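Local coordinates for cupin type-2 domain-containing protein (Neisseria meningitidis, PDB 2I45), which is of unknown function but has a cupin-type beta-barrel domain and forms a two-chain assembly, at residues E4-L8 / K9-A13. Sequence-based numbering, arbitrary orientation.
Sequences ETINL and KQHLA
N7 and H11 are joined by the first full helical turn, where H11 N donates to N7 O at 2.8 Å with an almost straight N-H...O angle of 175°, and the next bond follows from L12 N to L8 O at 2.9 Å. With its CG anti to the backbone N (chi1 -168°), N7 swings its amide back over the helix start, and OD1 accepts from Q10 N at 3.0 Å, the donor tilted 32° from the carbonyl plane. This bond identifies N7 as the N-cap of helix 8-13. The Q10 side chain, extended beyond CG, returns along N7 with CD 3.9 Å from N7 CB, and a water accepting from N7 N at 2.7 Å donates to Q10 OE1. This short N-terminal helix lies against the cupin barrel: L8 packs on F53 and V96, and L12 on L33 and V55. Just before it, I6 and N7 pair antiparallel with a strand of the second subunit, extending the sheet across the interface, and N7 ND2 makes a weak hydrogen bond to E75 of that subunit. Over one face of the H11 ring sits I6 CG2, offset toward the rim and 4.1 Å from CD2, while N7 O lies in plane at its edge.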
loop_
_atom_site.group_PDB
_atom_site.type_symbol
_atom_site.label_atom_id
_atom_site.label_comp_id
_atom_site.label_asym_id
_atom_site.label_seq_id
_atom_site.Cartn_x
_atom_site.Cartn_y
_atom_site.Cartn_z
ATOM N N GLU B 4 0.153 15.750 -4.550
ATOM C CA GLU B 4 -0.104 14.990 -3.321
ATOM C C GLU B 4 -0.033 13.458 -3.523
ATOM O O GLU B 4 -0.380 12.697 -2.623
ATOM C CB GLU B 4 -1.479 15.371 -2.786
ATOM C CG GLU B 4 -1.589 15.296 -1.271
ATOM C CD GLU B 4 -3.047 15.212 -0.811
ATOM O OE1 GLU B 4 -3.809 16.176 -1.032
ATOM O OE2 GLU B 4 -3.442 14.174 -0.230
ATOM N N THR B 5 0.396 12.992 -4.693
ATOM C CA THR B 5 0.483 11.555 -4.948
ATOM C C THR B 5 1.936 11.149 -4.872
ATOM O O THR B 5 2.823 12.014 -4.909
ATOM C CB THR B 5 0.034 11.154 -6.356
ATOM O OG1 THR B 5 1.083 11.441 -7.299
ATOM C CG2 THR B 5 -1.227 11.851 -6.753
ATOM N N ILE B 6 2.190 9.842 -4.829
ATOM C CA ILE B 6 3.513 9.328 -4.670
ATOM C C ILE B 6 3.750 8.349 -5.819
ATOM O O ILE B 6 3.156 7.269 -5.842
ATOM C CB ILE B 6 3.587 8.499 -3.396
ATOM C CG1 ILE B 6 2.916 9.194 -2.222
ATOM C CG2 ILE B 6 5.006 8.153 -3.067
ATOM C CD1 ILE B 6 3.706 10.289 -1.629
ATOM N N ASN B 7 4.601 8.705 -6.772
ATOM C CA ASN B 7 5.025 7.688 -7.703
ATOM C C ASN B 7 6.176 6.847 -7.148
ATOM O O ASN B 7 7.384 7.158 -7.284
ATOM C CB ASN B 7 5.341 8.209 -9.079
ATOM C CG ASN B 7 5.499 7.096 -10.052
ATOM O OD1 ASN B 7 6.377 6.225 -9.924
ATOM N ND2 ASN B 7 4.628 7.066 -11.013
ATOM N N LEU B 8 5.751 5.778 -6.500
ATOM C CA LEU B 8 6.605 4.717 -6.038
ATOM C C LEU B 8 7.823 4.553 -6.914
ATOM O O LEU B 8 8.919 4.855 -6.432
ATOM C CB LEU B 8 5.806 3.413 -5.896
ATOM C CG LEU B 8 5.166 3.028 -4.546
ATOM C CD1 LEU B 8 4.959 4.210 -3.491
ATOM C CD2 LEU B 8 3.912 2.177 -4.726
ATOM N N LYS B 9 7.666 4.124 -8.175
ATOM C CA LYS B 9 8.843 3.857 -9.026
ATOM C C LYS B 9 9.847 5.023 -9.040
ATOM O O LYS B 9 11.023 4.880 -8.682
ATOM C CB LYS B 9 8.467 3.497 -10.472
ATOM C CG LYS B 9 7.628 2.210 -10.650
ATOM C CD LYS B 9 8.376 0.915 -10.282
ATOM C CE LYS B 9 8.141 -0.195 -11.330
ATOM N NZ LYS B 9 8.341 0.211 -12.824
ATOM N N GLN B 10 9.383 6.186 -9.432
ATOM C CA GLN B 10 10.282 7.288 -9.475
ATOM C C GLN B 10 10.905 7.631 -8.078
ATOM O O GLN B 10 12.108 7.916 -8.029
ATOM C CB GLN B 10 9.685 8.476 -10.246
ATOM C CG GLN B 10 9.156 9.579 -9.363
ATOM C CD GLN B 10 8.263 10.561 -10.107
ATOM O OE1 GLN B 10 7.854 11.578 -9.520
ATOM N NE2 GLN B 10 7.940 10.263 -11.390
ATOM N N HIS B 11 10.150 7.572 -6.970
ATOM C CA HIS B 11 10.791 7.779 -5.644
ATOM C C HIS B 11 11.899 6.740 -5.337
ATOM O O HIS B 11 12.978 7.042 -4.773
ATOM C CB HIS B 11 9.765 7.782 -4.511
ATOM C CG HIS B 11 9.129 9.108 -4.286
ATOM N ND1 HIS B 11 9.394 9.879 -3.188
ATOM C CD2 HIS B 11 8.240 9.811 -5.022
ATOM C CE1 HIS B 11 8.700 11.004 -3.250
ATOM N NE2 HIS B 11 7.993 10.992 -4.358
ATOM N N LEU B 12 11.626 5.503 -5.700
ATOM C CA LEU B 12 12.566 4.472 -5.407
ATOM C C LEU B 12 13.814 4.660 -6.264
ATOM O O LEU B 12 14.905 4.736 -5.718
ATOM C CB LEU B 12 11.932 3.090 -5.610
ATOM C CG LEU B 12 11.330 2.157 -4.558
ATOM C CD1 LEU B 12 10.792 2.848 -3.298
ATOM C CD2 LEU B 12 10.209 1.382 -5.293
ATOM N N ALA B 13 13.654 4.728 -7.587
ATOM C CA ALA B 13 14.783 4.996 -8.481
ATOM C C ALA B 13 15.751 6.068 -7.950
ATOM O O ALA B 13 16.948 5.958 -8.196
ATOM C CB ALA B 13 14.304 5.339 -9.896
HETATM O O HOH W 1 5.802 11.079 -7.102
#